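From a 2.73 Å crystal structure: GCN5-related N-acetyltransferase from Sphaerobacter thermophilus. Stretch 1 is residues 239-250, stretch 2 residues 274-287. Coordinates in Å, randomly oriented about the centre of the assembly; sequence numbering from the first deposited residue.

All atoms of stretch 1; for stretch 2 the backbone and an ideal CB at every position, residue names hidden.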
ATOM      1  N   LEU A 239       3.211  12.296   7.429  1.00 55.77           N
ATOM      2  CA  LEU A 239       4.337  11.531   7.900  1.00 50.47           C
ATOM      3  C   LEU A 239       4.972  10.825   6.723  1.00 55.11           C
ATOM      4  O   LEU A 239       4.473   9.813   6.216  1.00 57.26           O
ATOM      5  CB  LEU A 239       3.877  10.548   8.963  1.00 56.80           C
ATOM      6  CG  LEU A 239       2.882  11.128   9.979  1.00 61.28           C
ATOM      7  CD1 LEU A 239       2.403  10.084  10.972  1.00 58.85           C
ATOM      8  CD2 LEU A 239       3.476  12.328  10.727  1.00 62.88           C
ATOM      9  N   GLY A 240       6.130  11.349   6.336  1.00 54.47           N
ATOM     10  CA  GLY A 240       6.882  10.811   5.229  1.00 48.64           C
ATOM     11  C   GLY A 240       7.955   9.879   5.738  1.00 57.31           C
ATOM     12  O   GLY A 240       8.311   9.862   6.927  1.00 64.23           O
ATOM     13  N   GLN A 241       8.457   9.074   4.822  1.00 54.72           N
ATOM     14  CA  GLN A 241       9.599   8.236   5.103  1.00 60.54           C
ATOM     15  C   GLN A 241      10.447   8.170   3.846  1.00 52.65           C
ATOM     16  O   GLN A 241       9.988   8.531   2.767  1.00 54.89           O
ATOM     17  CB  GLN A 241       9.137   6.844   5.511  1.00 66.02           C
ATOM     18  CG  GLN A 241       8.323   6.195   4.443  1.00 74.93           C
ATOM     19  CD  GLN A 241       7.852   4.824   4.824  1.00 81.91           C
ATOM     20  OE1 GLN A 241       6.855   4.670   5.533  1.00 79.12           O
ATOM     21  NE2 GLN A 241       8.559   3.809   4.346  1.00 87.96           N
ATOM     22  N   GLU A 242      11.685   7.720   3.990  1.00 54.94           N
ATOM     23  CA  GLU A 242      12.570   7.523   2.845  1.00 58.04           C
ATOM     24  C   GLU A 242      13.036   6.072   2.755  1.00 60.30           C
ATOM     25  O   GLU A 242      13.660   5.544   3.667  1.00 57.06           O
ATOM     26  CB  GLU A 242      13.778   8.444   2.940  1.00 50.67           C
ATOM     27  CG  GLU A 242      14.555   8.518   1.665  1.00 66.54           C
ATOM     28  CD  GLU A 242      16.041   8.737   1.876  1.00 80.44           C
ATOM     29  OE1 GLU A 242      16.429   9.812   2.396  1.00 76.19           O
ATOM     30  OE2 GLU A 242      16.821   7.829   1.501  1.00 91.33           O
ATOM     31  N   THR A 243      12.734   5.413   1.653  1.00 69.92           N
ATOM     32  CA  THR A 243      13.230   4.056   1.473  1.00 77.11           C
ATOM     33  C   THR A 243      13.966   3.922   0.149  1.00 73.37           C
ATOM     34  O   THR A 243      13.406   4.208  -0.907  1.00 79.45           O
ATOM     35  CB  THR A 243      12.097   3.022   1.536  1.00 86.16           C
ATOM     36  OG1 THR A 243      11.495   3.052   2.835  1.00 93.42           O
ATOM     37  CG2 THR A 243      12.640   1.634   1.276  1.00 85.53           C
ATOM     38  N   ALA A 244      15.221   3.500   0.215  1.00 68.65           N
ATOM     39  CA  ALA A 244      16.008   3.261  -0.986  1.00 69.51           C
ATOM     40  C   ALA A 244      16.054   4.493  -1.879  1.00 72.44           C
ATOM     41  O   ALA A 244      15.894   4.391  -3.099  1.00 74.74           O
ATOM     42  CB  ALA A 244      15.438   2.075  -1.759  1.00 67.44           C
ATOM     43  N   GLY A 245      16.244   5.656  -1.268  1.00 68.99           N
ATOM     44  CA  GLY A 245      16.335   6.899  -2.016  1.00 67.78           C
ATOM     45  C   GLY A 245      15.055   7.355  -2.696  1.00 68.37           C
ATOM     46  O   GLY A 245      15.096   8.214  -3.584  1.00 63.47           O
ATOM     47  N   LYS A 246      13.923   6.768  -2.298  1.00 66.65           N
ATOM     48  CA  LYS A 246      12.610   7.213  -2.770  1.00 64.39           C
ATOM     49  C   LYS A 246      11.806   7.589  -1.560  1.00 62.10           C
ATOM     50  O   LYS A 246      11.997   7.014  -0.488  1.00 61.80           O
ATOM     51  CB  LYS A 246      11.868   6.137  -3.572  1.00 66.89           C
ATOM     52  CG  LYS A 246      12.530   5.780  -4.870  1.00 78.93           C
ATOM     53  CD  LYS A 246      11.632   4.908  -5.718  1.00 93.80           C
ATOM     54  CE  LYS A 246      10.357   5.646  -6.126  1.00103.07           C
ATOM     55  NZ  LYS A 246       9.733   5.043  -7.357  1.00108.99           N
ATOM     56  N   GLY A 247      10.961   8.600  -1.700  1.00 64.33           N
ATOM     57  CA  GLY A 247      10.071   8.964  -0.609  1.00 63.92           C
ATOM     58  C   GLY A 247       8.744   8.229  -0.620  1.00 57.20           C
ATOM     59  O   GLY A 247       8.195   7.925  -1.677  1.00 58.91           O
ATOM     60  N   TRP A 248       8.198   7.973   0.556  1.00 52.92           N
ATOM     61  CA  TRP A 248       6.842   7.467   0.623  1.00 51.77           C
ATOM     62  C   TRP A 248       6.123   8.203   1.719  1.00 52.21           C
ATOM     63  O   TRP A 248       6.628   8.323   2.841  1.00 57.84           O
ATOM     64  CB  TRP A 248       6.786   5.958   0.879  1.00 57.37           C
ATOM     65  CG  TRP A 248       5.352   5.435   0.904  1.00 58.99           C
ATOM     66  CD1 TRP A 248       4.585   5.193   2.006  1.00 55.62           C
ATOM     67  CD2 TRP A 248       4.522   5.131  -0.233  1.00 56.00           C
ATOM     68  NE1 TRP A 248       3.339   4.747   1.629  1.00 58.88           N
ATOM     69  CE2 TRP A 248       3.271   4.706   0.262  1.00 54.81           C
ATOM     70  CE3 TRP A 248       4.714   5.186  -1.620  1.00 55.01           C
ATOM     71  CZ2 TRP A 248       2.222   4.321  -0.580  1.00 57.83           C
ATOM     72  CZ3 TRP A 248       3.670   4.803  -2.458  1.00 59.52           C
ATOM     73  CH2 TRP A 248       2.440   4.374  -1.933  1.00 59.03           C
ATOM     74  N   ILE A 249       4.946   8.707   1.388  1.00 50.10           N
ATOM     75  CA  ILE A 249       4.134   9.392   2.375  1.00 57.63           C
ATOM     76  C   ILE A 249       2.968   8.502   2.743  1.00 59.80           C
ATOM     77  O   ILE A 249       2.064   8.268   1.938  1.00 61.48           O
ATOM     78  CB  ILE A 249       3.645  10.770   1.859  1.00 49.31           C
ATOM     79  CG1 ILE A 249       4.838  11.636   1.496  1.00 48.16           C
ATOM     80  CG2 ILE A 249       2.831  11.491   2.901  1.00 44.49           C
ATOM     81  CD1 ILE A 249       4.443  12.898   0.838  1.00 50.90           C
ATOM     82  N   GLY A 250       2.992   7.995   3.966  1.00 66.79           N
ATOM     83  CA  GLY A 250       1.910   7.145   4.398  1.00 76.35           C
ATOM     84  C   GLY A 250       0.603   7.897   4.520  1.00 89.83           C
ATOM     85  O   GLY A 250      -0.373   7.580   3.834  1.00 97.31           O
ATOM     86  N   UNK A 274      11.183  19.508   2.031  1.00 51.22           N
ATOM     87  CA  UNK A 274      12.170  18.777   2.818  1.00 53.14           C
ATOM     88  C   UNK A 274      12.863  17.696   1.985  1.00 57.09           C
ATOM     89  O   UNK A 274      14.087  17.534   2.051  1.00 62.15           O
ATOM     90  CB  UNK A 274      11.504  18.148   4.044  1.00 53.14           C
ATOM     91  N   UNK A 275      12.071  16.974   1.194  1.00 51.60           N
ATOM     92  CA  UNK A 275      12.598  15.942   0.313  1.00 52.04           C
ATOM     93  C   UNK A 275      13.486  16.568  -0.733  1.00 54.88           C
ATOM     94  O   UNK A 275      14.551  16.029  -1.077  1.00 51.79           O
ATOM     95  CB  UNK A 275      11.467  15.152  -0.348  1.00 52.04           C
ATOM     96  N   UNK A 276      13.027  17.692  -1.270  1.00 50.06           N
ATOM     97  CA  UNK A 276      13.755  18.307  -2.354  1.00 49.50           C
ATOM     98  C   UNK A 276      15.100  18.770  -1.855  1.00 48.01           C
ATOM     99  O   UNK A 276      16.115  18.520  -2.476  1.00 48.61           O
ATOM    100  CB  UNK A 276      12.967  19.472  -2.956  1.00 49.50           C
ATOM    101  N   UNK A 277      15.127  19.433  -0.713  1.00 52.08           N
ATOM    102  CA  UNK A 277      16.395  20.012  -0.325  1.00 58.45           C
ATOM    103  C   UNK A 277      17.292  18.981   0.372  1.00 59.09           C
ATOM    104  O   UNK A 277      18.445  19.234   0.686  1.00 67.45           O
ATOM    105  CB  UNK A 277      16.161  21.217   0.588  1.00 58.45           C
ATOM    106  N   UNK A 278      16.729  17.798   0.558  1.00 63.04           N
ATOM    107  CA  UNK A 278      17.450  16.581   0.934  1.00 61.29           C
ATOM    108  C   UNK A 278      18.051  15.818  -0.263  1.00 62.75           C
ATOM    109  O   UNK A 278      18.933  14.959  -0.108  1.00 67.85           O
ATOM    110  CB  UNK A 278      16.505  15.654   1.700  1.00 61.29           C
ATOM    111  N   UNK A 279      17.545  16.117  -1.455  1.00 59.31           N
ATOM    112  CA  UNK A 279      17.996  15.472  -2.675  1.00 55.84           C
ATOM    113  C   UNK A 279      17.226  14.228  -3.103  1.00 57.77           C
ATOM    114  O   UNK A 279      17.689  13.465  -3.970  1.00 58.50           O
ATOM    115  CB  UNK A 279      19.471  15.098  -2.512  1.00 55.84           C
ATOM    116  N   UNK A 280      16.055  13.996  -2.507  1.00 58.09           N
ATOM    117  CA  UNK A 280      15.244  12.848  -2.932  1.00 56.00           C
ATOM    118  C   UNK A 280      14.460  13.200  -4.187  1.00 57.62           C
ATOM    119  O   UNK A 280      13.703  14.167  -4.202  1.00 56.17           O
ATOM    120  CB  UNK A 280      14.292  12.410  -1.817  1.00 56.00           C
ATOM    121  N   UNK A 281      14.658  12.430  -5.250  1.00 54.37           N
ATOM    122  CA  UNK A 281      14.089  12.804  -6.529  1.00 50.09           C
ATOM    123  C   UNK A 281      12.612  12.465  -6.629  1.00 56.33           C
ATOM    124  O   UNK A 281      11.826  13.262  -7.128  1.00 58.03           O
ATOM    125  CB  UNK A 281      14.856  12.117  -7.661  1.00 50.09           C
ATOM    126  N   UNK A 282      12.238  11.289  -6.144  1.00 53.77           N
ATOM    127  CA  UNK A 282      10.881  10.826  -6.333  1.00 56.03           C
ATOM    128  C   UNK A 282      10.176  10.545  -5.025  1.00 63.86           C
ATOM    129  O   UNK A 282      10.710   9.867  -4.145  1.00 68.03           O
ATOM    130  CB  UNK A 282      10.875   9.568  -7.204  1.00 56.03           C
ATOM    131  N   UNK A 283       8.968  11.095  -4.921  1.00 61.09           N
ATOM    132  CA  UNK A 283       8.039  10.819  -3.831  1.00 51.87           C
ATOM    133  C   UNK A 283       6.717  10.264  -4.376  1.00 52.19           C
ATOM    134  O   UNK A 283       6.216  10.673  -5.431  1.00 47.64           O
ATOM    135  CB  UNK A 283       7.788  12.087  -3.012  1.00 51.87           C
ATOM    136  N   UNK A 284       6.177   9.298  -3.656  1.00 49.92           N
ATOM    137  CA  UNK A 284       4.936   8.679  -4.034  1.00 53.34           C
ATOM    138  C   UNK A 284       4.074   8.577  -2.805  1.00 53.43           C
ATOM    139  O   UNK A 284       4.568   8.616  -1.681  1.00 60.80           O
ATOM    140  CB  UNK A 284       5.162   7.308  -4.674  1.00 53.34           C
ATOM    141  N   UNK A 285       2.777   8.450  -3.037  1.00 47.88           N
ATOM    142  CA  UNK A 285       1.845   8.078  -1.999  1.00 43.46           C
ATOM    143  C   UNK A 285       0.633   7.437  -2.642  1.00 52.86           C
ATOM    144  O   UNK A 285       0.534   7.315  -3.864  1.00 54.02           O
ATOM    145  CB  UNK A 285       1.446   9.288  -1.152  1.00 43.46           C
ATOM    146  N   UNK A 286      -0.308   7.060  -1.799  1.00 54.75           N
ATOM    147  CA  UNK A 286      -1.414   6.260  -2.244  1.00 56.22           C
ATOM    148  C   UNK A 286      -2.723   6.812  -1.667  1.00 54.36           C
ATOM    149  O   UNK A 286      -2.793   7.168  -0.490  1.00 46.61           O
ATOM    150  CB  UNK A 286      -1.209   4.798  -1.843  1.00 56.22           C
ATOM    151  N   UNK A 287      -3.758   6.918  -2.492  1.00 53.89           N
ATOM    152  CA  UNK A 287      -5.039   7.397  -1.979  1.00 53.75           C
ATOM    153  C   UNK A 287      -6.256   6.598  -2.451  1.00 53.99           C
ATOM    154  O   UNK A 287      -6.386   6.295  -3.626  1.00 55.40           O
ATOM    155  CB  UNK A 287      -5.221   8.862  -2.381  1.00 53.75           C
TER

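Stretch 1 is a hairpin with a type I' turn from Thr-243 to Lys-246; its second strand pairs in parallel with the strand at 282-287.

Position 274 is beyond the hairpin's reach and unconstrained: Val-274. At 275 CA-to-CB points toward the hairpin, yet a gap remains, floored by two glycines, Gly-240 and Gly-247. A large aromatic would fill it; Phe would do so without a polar tip, while Tyr adds one that can meet the Gln-241 carbonyl oxygen. It is Tyr-275, whose OH donates a hydrogen bond to Gln-241 O at 2.7 Å. Its ring comes close to Gly-247, with Tyr-275 CE1 3.7 Å from Gly-247 CA; an ideal CB on that glycine would clash with CE1.

Positions 276 and 277 are out of reach and unconstrained: Tyr-276 and Arg-277. From 278 CA-to-CB points toward the hairpin, and the carboxylate of Glu-242 invites a long basic residue. Arg-278 answers with a long salt bridge, NE to Glu-242 OE1 at 3.6 Å. At 279 phi is positive (92°), and a CB would jam against the preceding carbonyl oxygen; Gly-279 is the first residue to leave helical phi/psi, forming a Schellman motif.

Position 280 points toward the hairpin, its ideal CB 4.6 Å from Gly-245 O. A small or medium apolar residue suits this place. Val-280 places CG1 3.7 Å from Gly-247 N. Position 281 points sideways and meets little of stretch 1; many residues would serve, here Arg-281.

At 282 the CB shares a sheet face with Lys-246, 4.1 Å from its CE, so an acid or another polar residue is attractive. Glu-282 forms a salt bridge, OE1 to Lys-246 NZ at 3.3 Å, with a weak hydrogen bond. Position 283 turns to the other face, near Ile-249, favouring a branched aliphatic; Val-283 brings CG1 to 3.8 Å from Ile-249 CD1.

Position 284 lies beside Trp-248, its ideal CB 3.7 Å from CZ3, with Lys-246 also in range. An acid or a longer polar chain fits, and Glu-284 gives the lysine a second salt bridge, OE2 to Lys-246 NZ at 3.3 Å.

At 285 CB joins the Ile-249 face, where an aliphatic suits. Leu-285 meets Ile-249 CB to CB at 4.0 Å, while its CA sits over the indole face. Position 286 points sideways near the indole, and small residues would do; Ser-286 puts CB 3.6 Å from Trp-248 CZ2. Position 287, without contact, is Val-287.

Stretch 2, residues 274-287: VYYRRGVREVELSV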
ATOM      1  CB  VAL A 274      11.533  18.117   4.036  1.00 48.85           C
ATOM      2  CG1 VAL A 274      12.504  17.159   4.670  1.00 38.90           C
ATOM      3  CG2 VAL A 274      11.073  19.166   5.037  1.00 47.56           C
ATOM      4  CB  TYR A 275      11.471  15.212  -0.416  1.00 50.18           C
ATOM      5  CG  TYR A 275      10.826  14.090   0.348  1.00 50.71           C
ATOM      6  CD1 TYR A 275      11.540  12.951   0.689  1.00 58.15           C
ATOM      7  CD2 TYR A 275       9.489  14.150   0.691  1.00 44.48           C
ATOM      8  CE1 TYR A 275      10.936  11.911   1.389  1.00 60.41           C
ATOM      9  CE2 TYR A 275       8.884  13.134   1.385  1.00 51.27           C
ATOM     10  CZ  TYR A 275       9.605  12.016   1.741  1.00 56.88           C
ATOM     11  OH  TYR A 275       8.976  10.999   2.423  1.00 56.53           O
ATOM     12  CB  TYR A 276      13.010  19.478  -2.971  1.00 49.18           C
ATOM     13  CG  TYR A 276      13.873  20.219  -3.970  1.00 52.83           C
ATOM     14  CD1 TYR A 276      14.078  19.709  -5.263  1.00 50.73           C
ATOM     15  CD2 TYR A 276      14.512  21.416  -3.624  1.00 45.18           C
ATOM     16  CE1 TYR A 276      14.891  20.378  -6.184  1.00 47.30           C
ATOM     17  CE2 TYR A 276      15.325  22.089  -4.541  1.00 45.56           C
ATOM     18  CZ  TYR A 276      15.502  21.560  -5.809  1.00 47.87           C
ATOM     19  OH  TYR A 276      16.287  22.214  -6.704  1.00 49.50           O
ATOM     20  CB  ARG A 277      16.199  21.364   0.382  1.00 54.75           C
ATOM     21  CG  ARG A 277      16.008  21.344   1.855  1.00 60.00           C
ATOM     22  CD  ARG A 277      15.529  22.734   2.268  1.00 68.73           C
ATOM     23  NE  ARG A 277      14.080  22.878   2.120  1.00 78.22           N
ATOM     24  CZ  ARG A 277      13.200  22.596   3.079  1.00 77.36           C
ATOM     25  NH1 ARG A 277      13.614  22.169   4.274  1.00 80.83           N
ATOM     26  NH2 ARG A 277      11.907  22.746   2.844  1.00 72.78           N
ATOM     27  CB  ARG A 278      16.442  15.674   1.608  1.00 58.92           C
ATOM     28  CG  ARG A 278      16.964  14.471   2.246  1.00 55.31           C
ATOM     29  CD  ARG A 278      16.282  14.391   3.575  1.00 64.66           C
ATOM     30  NE  ARG A 278      16.037  13.020   3.985  1.00 65.60           N
ATOM     31  CZ  ARG A 278      15.526  12.690   5.162  1.00 68.19           C
ATOM     32  NH1 ARG A 278      15.218  13.632   6.051  1.00 64.03           N
ATOM     33  NH2 ARG A 278      15.327  11.417   5.452  1.00 70.44           N
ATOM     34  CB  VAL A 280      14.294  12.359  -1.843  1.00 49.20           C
ATOM     35  CG1 VAL A 280      13.328  11.367  -2.411  1.00 47.58           C
ATOM     36  CG2 VAL A 280      15.078  11.731  -0.711  1.00 46.46           C
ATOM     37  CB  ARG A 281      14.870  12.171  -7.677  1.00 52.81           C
ATOM     38  CG  ARG A 281      14.314  12.518  -9.027  1.00 56.24           C
ATOM     39  CD  ARG A 281      15.407  12.673 -10.038  1.00 50.11           C
ATOM     40  NE  ARG A 281      14.888  13.128 -11.329  1.00 48.49           N
ATOM     41  CZ  ARG A 281      14.503  12.308 -12.299  1.00 48.56           C
ATOM     42  NH1 ARG A 281      14.572  10.994 -12.113  1.00 49.04           N
ATOM     43  NH2 ARG A 281      14.061  12.798 -13.454  1.00 49.44           N
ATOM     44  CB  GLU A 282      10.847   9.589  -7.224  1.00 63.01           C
ATOM     45  CG  GLU A 282      11.303   9.871  -8.635  1.00 79.91           C
ATOM     46  CD  GLU A 282      11.520   8.612  -9.467  1.00 95.50           C
ATOM     47  OE1 GLU A 282      11.232   7.495  -8.971  1.00 98.43           O
ATOM     48  OE2 GLU A 282      11.983   8.750 -10.628  1.00101.91           O
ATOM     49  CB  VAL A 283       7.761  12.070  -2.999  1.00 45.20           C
ATOM     50  CG1 VAL A 283       6.897  11.712  -1.800  1.00 36.14           C
ATOM     51  CG2 VAL A 283       9.081  12.707  -2.557  1.00 41.01           C
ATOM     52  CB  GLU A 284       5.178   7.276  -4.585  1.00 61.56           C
ATOM     53  CG  GLU A 284       5.882   7.252  -5.924  1.00 70.72           C
ATOM     54  CD  GLU A 284       6.249   5.855  -6.369  1.00 76.74           C
ATOM     55  OE1 GLU A 284       6.337   4.953  -5.507  1.00 83.14           O
ATOM     56  OE2 GLU A 284       6.460   5.664  -7.583  1.00 76.25           O
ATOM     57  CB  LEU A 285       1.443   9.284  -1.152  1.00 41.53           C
ATOM     58  CG  LEU A 285       0.775  10.476  -1.834  1.00 43.35           C
ATOM     59  CD1 LEU A 285      -0.709  10.247  -2.044  1.00 50.01           C
ATOM     60  CD2 LEU A 285       0.990  11.722  -1.017  1.00 44.80           C
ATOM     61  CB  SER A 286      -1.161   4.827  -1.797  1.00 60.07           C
ATOM     62  OG  SER A 286      -2.218   3.992  -2.176  1.00 73.72           O
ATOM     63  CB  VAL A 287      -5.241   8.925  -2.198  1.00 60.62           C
ATOM     64  CG1 VAL A 287      -5.604   9.238  -3.623  1.00 56.20           C
ATOM     65  CG2 VAL A 287      -6.319   9.442  -1.270  1.00 65.24           C
TER
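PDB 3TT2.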